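Local atomic coordinates of protein (glyceraldehyde 3-phosphate dehydrogenase) (Sulfolobus solfataricus, PDB entry 1B7G), a protein that catalyses the phosphorylating oxidation of glyceraldehyde 3-phosphate in glycolysis, using either NAD or NADP but markedly preferring NADP. Residues Ile12-Met26 and Gln300-Arg313. The protein carries 1 engineered substitution. Sequence-based numbering, arbitrary orientation.
Sequences IGKRVADAIIKQPDM and QESIVVPENIDAIR
R313 and D25 meet side-on, an example of how the loop after one helix can be tied to a second helix while the helices pack along their middle. R313 NE donates to D25 OD2 (2.8 Å) and R313 NH2 to D25 OD1 (2.7 Å), the carboxylate and guanidinium planes 20° apart. R313 NH2 also donates to a lone pair of Q23 OE1 (2.8 Å); Q23, bent at chi2 (-40°), sends its NE2 to A19 O, fixing the amide's rotation. M26 CE lies over one guanidinium face and reaches I312 CG2 tip to tip, a tight 3.5 Å. A leucine in place of R313 would probably leave the D25 carboxylate without its countercharge and Q23 OE1 without this donor.

Apolar contacts fill the middle, where the helices cross at -54°, axes 9.4 Å apart. A19 CB touches V305 CG1 and I309 CD1, the latter also reaching I20 CG1.

At the far end the R15 guanidinium lies over E301 CB; its charge pairing, R15 NH2 to E301 OE2, is long (3.7 Å) and out of plane, a water linking the two groups. R15 NE forms a salt bridge with D274, and R266 of the second subunit pairs with E301. Here I12 and Q300, the latter beside catalytic-site H219, probably bind NAD(+).

Helix 11-21, following strand 2-7, packs between that strand's Rossmann-type sheet and helix 304-315, with helix 321-331 alongside Q23 and I309.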
loop_
_atom_site.group_PDB
_atom_site.type_symbol
_atom_site.label_atom_id
_atom_site.label_comp_id
_atom_site.label_asym_id
_atom_site.label_seq_id
_atom_site.Cartn_x
_atom_site.Cartn_y
_atom_site.Cartn_z
ATOM N N ILE A 12 -3.263 3.771 14.127
ATOM C CA ILE A 12 -4.591 4.388 14.235
ATOM C C ILE A 12 -4.495 5.930 14.362
ATOM O O ILE A 12 -5.214 6.638 13.688
ATOM C CB ILE A 12 -5.366 3.847 15.430
ATOM C CG1 ILE A 12 -5.386 2.309 15.500
ATOM C CG2 ILE A 12 -6.800 4.395 15.472
ATOM C CD1 ILE A 12 -5.785 1.630 14.209
ATOM N N GLY A 13 -3.652 6.407 15.284
ATOM C CA GLY A 13 -3.506 7.834 15.529
ATOM C C GLY A 13 -3.164 8.636 14.284
ATOM O O GLY A 13 -3.802 9.627 13.982
ATOM N N LYS A 14 -2.153 8.209 13.497
ATOM C CA LYS A 14 -1.843 8.947 12.265
ATOM C C LYS A 14 -3.088 9.062 11.400
ATOM O O LYS A 14 -3.322 10.096 10.747
ATOM C CB LYS A 14 -0.637 8.367 11.559
ATOM C CG LYS A 14 -0.822 7.088 10.731
ATOM C CD LYS A 14 0.578 6.581 10.337
ATOM C CE LYS A 14 0.566 5.142 9.880
ATOM N NZ LYS A 14 1.897 4.738 9.330
ATOM N N ARG A 15 -3.909 8.019 11.282
ATOM C CA ARG A 15 -5.109 8.073 10.471
ATOM C C ARG A 15 -6.225 8.850 11.201
ATOM O O ARG A 15 -7.007 9.514 10.505
ATOM C CB ARG A 15 -5.618 6.673 10.112
ATOM C CG ARG A 15 -4.590 5.831 9.377
ATOM C CD ARG A 15 -4.950 4.325 9.531
ATOM N NE ARG A 15 -4.431 3.687 8.269
ATOM C CZ ARG A 15 -3.198 3.193 8.204
ATOM N NH1 ARG A 15 -2.407 3.259 9.273
ATOM N NH2 ARG A 15 -2.765 2.596 7.110
ATOM N N VAL A 16 -6.279 8.830 12.510
ATOM C CA VAL A 16 -7.354 9.657 13.150
ATOM C C VAL A 16 -6.980 11.134 13.006
ATOM O O VAL A 16 -7.856 11.975 12.752
ATOM C CB VAL A 16 -7.688 9.234 14.556
ATOM C CG1 VAL A 16 -8.626 10.271 15.185
ATOM C CG2 VAL A 16 -8.450 7.850 14.533
ATOM N N ALA A 17 -5.675 11.426 13.039
ATOM C CA ALA A 17 -5.236 12.822 12.824
ATOM C C ALA A 17 -5.592 13.299 11.436
ATOM O O ALA A 17 -6.235 14.366 11.315
ATOM C CB ALA A 17 -3.779 12.996 13.171
ATOM N N ASP A 18 -5.333 12.503 10.393
ATOM C CA ASP A 18 -5.707 12.857 9.051
ATOM C C ASP A 18 -7.220 13.002 8.853
ATOM O O ASP A 18 -7.644 13.931 8.143
ATOM C CB ASP A 18 -5.140 11.906 8.011
ATOM C CG ASP A 18 -3.672 12.102 7.721
ATOM O OD1 ASP A 18 -3.029 13.031 8.259
ATOM O OD2 ASP A 18 -3.139 11.302 6.929
ATOM N N ALA A 19 -8.030 12.148 9.488
ATOM C CA ALA A 19 -9.487 12.297 9.361
ATOM C C ALA A 19 -10.003 13.567 10.042
ATOM O O ALA A 19 -10.969 14.171 9.549
ATOM C CB ALA A 19 -10.250 11.087 9.917
ATOM N N ILE A 20 -9.391 13.949 11.138
ATOM C CA ILE A 20 -9.741 15.154 11.882
ATOM C C ILE A 20 -9.491 16.394 11.004
ATOM O O ILE A 20 -10.365 17.249 10.858
ATOM C CB ILE A 20 -8.900 15.258 13.144
ATOM C CG1 ILE A 20 -9.394 14.215 14.169
ATOM C CG2 ILE A 20 -8.935 16.670 13.770
ATOM C CD1 ILE A 20 -8.403 14.031 15.283
ATOM N N ILE A 21 -8.374 16.344 10.279
ATOM C CA ILE A 21 -8.027 17.365 9.316
ATOM C C ILE A 21 -9.085 17.470 8.240
ATOM O O ILE A 21 -9.463 18.598 7.868
ATOM C CB ILE A 21 -6.636 17.151 8.679
ATOM C CG1 ILE A 21 -5.582 17.210 9.765
ATOM C CG2 ILE A 21 -6.384 18.227 7.618
ATOM C CD1 ILE A 21 -4.147 16.942 9.367
ATOM N N LYS A 22 -9.675 16.368 7.807
ATOM C CA LYS A 22 -10.697 16.419 6.780
ATOM C C LYS A 22 -12.073 16.816 7.282
ATOM O O LYS A 22 -12.966 16.992 6.440
ATOM C CB LYS A 22 -10.784 15.073 6.038
ATOM C CG LYS A 22 -9.466 14.730 5.347
ATOM C CD LYS A 22 -9.645 13.421 4.571
ATOM C CE LYS A 22 -8.419 13.139 3.708
ATOM N NZ LYS A 22 -8.665 11.939 2.867
ATOM N N GLN A 23 -12.314 16.953 8.571
ATOM C CA GLN A 23 -13.673 17.288 9.024
ATOM C C GLN A 23 -13.879 18.811 8.923
ATOM O O GLN A 23 -12.962 19.550 9.287
ATOM C CB GLN A 23 -13.855 16.839 10.461
ATOM C CG GLN A 23 -13.870 15.323 10.688
ATOM C CD GLN A 23 -14.596 14.536 9.644
ATOM O OE1 GLN A 23 -15.829 14.552 9.536
ATOM N NE2 GLN A 23 -13.832 13.840 8.775
ATOM N N PRO A 24 -15.047 19.253 8.516
ATOM C CA PRO A 24 -15.347 20.687 8.435
ATOM C C PRO A 24 -15.505 21.343 9.788
ATOM O O PRO A 24 -15.341 22.576 9.904
ATOM C CB PRO A 24 -16.663 20.745 7.669
ATOM C CG PRO A 24 -17.306 19.429 7.955
ATOM C CD PRO A 24 -16.168 18.432 8.037
ATOM N N ASP A 25 -15.850 20.590 10.827
ATOM C CA ASP A 25 -16.137 21.164 12.139
ATOM C C ASP A 25 -15.125 20.852 13.185
ATOM O O ASP A 25 -15.338 20.987 14.411
ATOM C CB ASP A 25 -17.541 20.687 12.612
ATOM C CG ASP A 25 -17.619 19.154 12.685
ATOM O OD1 ASP A 25 -16.856 18.456 11.994
ATOM O OD2 ASP A 25 -18.475 18.649 13.422
ATOM N N MET A 26 -13.955 20.344 12.760
ATOM C CA MET A 26 -12.918 20.043 13.722
ATOM C C MET A 26 -11.581 20.633 13.278
ATOM O O MET A 26 -11.329 20.732 12.079
ATOM C CB MET A 26 -12.756 18.494 13.792
ATOM C CG MET A 26 -14.011 17.770 14.216
ATOM S SD MET A 26 -13.697 15.993 14.561
ATOM C CE MET A 26 -15.358 15.424 14.775
ATOM N N GLN A 300 -7.825 -3.902 9.532
ATOM C CA GLN A 300 -7.647 -3.472 10.904
ATOM C C GLN A 300 -6.951 -2.123 11.031
ATOM O O GLN A 300 -7.107 -1.494 12.074
ATOM C CB GLN A 300 -6.905 -4.448 11.823
ATOM C CG GLN A 300 -5.437 -4.658 11.453
ATOM C CD GLN A 300 -5.240 -5.305 10.118
ATOM O OE1 GLN A 300 -6.083 -6.051 9.574
ATOM N NE2 GLN A 300 -4.096 -5.046 9.478
ATOM N N GLU A 301 -6.183 -1.725 10.019
ATOM C CA GLU A 301 -5.527 -0.414 10.200
ATOM C C GLU A 301 -6.515 0.759 10.151
ATOM O O GLU A 301 -6.179 1.829 10.672
ATOM C CB GLU A 301 -4.472 -0.243 9.107
ATOM C CG GLU A 301 -3.320 -1.283 9.255
ATOM C CD GLU A 301 -2.381 -1.090 8.036
ATOM O OE1 GLU A 301 -2.820 -1.363 6.903
ATOM O OE2 GLU A 301 -1.262 -0.625 8.240
ATOM N N SER A 302 -7.644 0.580 9.514
ATOM C CA SER A 302 -8.563 1.696 9.303
ATOM C C SER A 302 -10.002 1.562 9.734
ATOM O O SER A 302 -10.690 2.612 9.703
ATOM C CB SER A 302 -8.549 1.989 7.794
ATOM O OG SER A 302 -9.142 0.998 7.014
ATOM N N ILE A 303 -10.553 0.393 9.992
ATOM C CA ILE A 303 -11.966 0.279 10.304
ATOM C C ILE A 303 -12.457 1.195 11.409
ATOM O O ILE A 303 -13.538 1.788 11.227
ATOM C CB ILE A 303 -12.393 -1.185 10.589
ATOM C CG1 ILE A 303 -13.903 -1.194 10.895
ATOM C CG2 ILE A 303 -11.531 -1.765 11.725
ATOM C CD1 ILE A 303 -14.532 -2.602 10.797
ATOM N N VAL A 304 -11.669 1.477 12.441
ATOM C CA VAL A 304 -12.160 2.316 13.525
ATOM C C VAL A 304 -11.986 3.815 13.287
ATOM O O VAL A 304 -12.454 4.601 14.132
ATOM C CB VAL A 304 -11.650 1.954 14.917
ATOM C CG1 VAL A 304 -12.065 0.532 15.300
ATOM C CG2 VAL A 304 -10.156 2.134 15.119
ATOM N N VAL A 305 -11.321 4.228 12.241
ATOM C CA VAL A 305 -11.138 5.665 11.975
ATOM C C VAL A 305 -12.425 6.444 11.908
ATOM O O VAL A 305 -12.584 7.347 12.756
ATOM C CB VAL A 305 -10.226 5.836 10.742
ATOM C CG1 VAL A 305 -10.056 7.292 10.320
ATOM C CG2 VAL A 305 -8.857 5.251 11.147
ATOM N N PRO A 306 -13.402 6.145 11.063
ATOM C CA PRO A 306 -14.666 6.835 11.018
ATOM C C PRO A 306 -15.421 6.749 12.331
ATOM O O PRO A 306 -16.021 7.762 12.774
ATOM C CB PRO A 306 -15.415 6.279 9.828
ATOM C CG PRO A 306 -14.795 4.922 9.622
ATOM C CD PRO A 306 -13.366 5.019 10.087
ATOM N N GLU A 307 -15.332 5.646 13.075
ATOM C CA GLU A 307 -15.936 5.478 14.365
ATOM C C GLU A 307 -15.415 6.490 15.384
ATOM O O GLU A 307 -16.184 7.058 16.161
ATOM C CB GLU A 307 -15.701 4.040 14.940
ATOM C CG GLU A 307 -16.170 2.944 13.989
ATOM C CD GLU A 307 -17.634 3.025 13.624
ATOM O OE1 GLU A 307 -18.395 3.527 14.475
ATOM O OE2 GLU A 307 -18.048 2.687 12.484
ATOM N N ASN A 308 -14.115 6.776 15.353
ATOM C CA ASN A 308 -13.548 7.748 16.285
ATOM C C ASN A 308 -14.063 9.166 15.954
ATOM O O ASN A 308 -14.309 9.962 16.880
ATOM C CB ASN A 308 -12.024 7.706 16.268
ATOM C CG ASN A 308 -11.398 6.707 17.209
ATOM O OD1 ASN A 308 -11.157 7.001 18.379
ATOM N ND2 ASN A 308 -11.132 5.505 16.713
ATOM N N ILE A 309 -14.258 9.449 14.663
ATOM C CA ILE A 309 -14.806 10.762 14.293
ATOM C C ILE A 309 -16.226 10.933 14.813
ATOM O O ILE A 309 -16.575 11.939 15.479
ATOM C CB ILE A 309 -14.721 11.005 12.785
ATOM C CG1 ILE A 309 -13.289 10.961 12.268
ATOM C CG2 ILE A 309 -15.351 12.389 12.466
ATOM C CD1 ILE A 309 -12.291 11.818 13.035
ATOM N N ASP A 310 -17.090 9.927 14.650
ATOM C CA ASP A 310 -18.452 10.018 15.194
ATOM C C ASP A 310 -18.480 10.094 16.694
ATOM O O ASP A 310 -19.336 10.796 17.290
ATOM C CB ASP A 310 -19.295 8.848 14.684
ATOM C CG ASP A 310 -19.501 8.896 13.194
ATOM O OD1 ASP A 310 -19.669 10.031 12.674
ATOM O OD2 ASP A 310 -19.511 7.837 12.526
ATOM N N ALA A 311 -17.574 9.368 17.366
ATOM C CA ALA A 311 -17.503 9.352 18.795
ATOM C C ALA A 311 -17.236 10.788 19.304
ATOM O O ALA A 311 -17.752 11.147 20.366
ATOM C CB ALA A 311 -16.479 8.388 19.369
ATOM N N ILE A 312 -16.365 11.514 18.616
ATOM C CA ILE A 312 -16.111 12.909 19.006
ATOM C C ILE A 312 -17.437 13.666 18.975
ATOM O O ILE A 312 -17.820 14.316 19.929
ATOM C CB ILE A 312 -15.105 13.587 18.063
ATOM C CG1 ILE A 312 -13.689 13.057 18.336
ATOM C CG2 ILE A 312 -15.144 15.100 18.230
ATOM C CD1 ILE A 312 -12.696 13.230 17.199
ATOM N N ARG A 313 -18.192 13.513 17.902
ATOM C CA ARG A 313 -19.463 14.211 17.772
ATOM C C ARG A 313 -20.462 13.801 18.825
ATOM O O ARG A 313 -21.132 14.693 19.383
ATOM C CB ARG A 313 -20.015 14.063 16.348
ATOM C CG ARG A 313 -19.079 14.670 15.328
ATOM C CD ARG A 313 -19.828 15.420 14.224
ATOM N NE ARG A 313 -18.874 15.934 13.230
ATOM C CZ ARG A 313 -18.370 15.224 12.227
ATOM N NH1 ARG A 313 -18.714 13.937 12.022
ATOM N NH2 ARG A 313 -17.507 15.847 11.431
HETATM O O HOH W 1 -0.127 1.630 9.437
#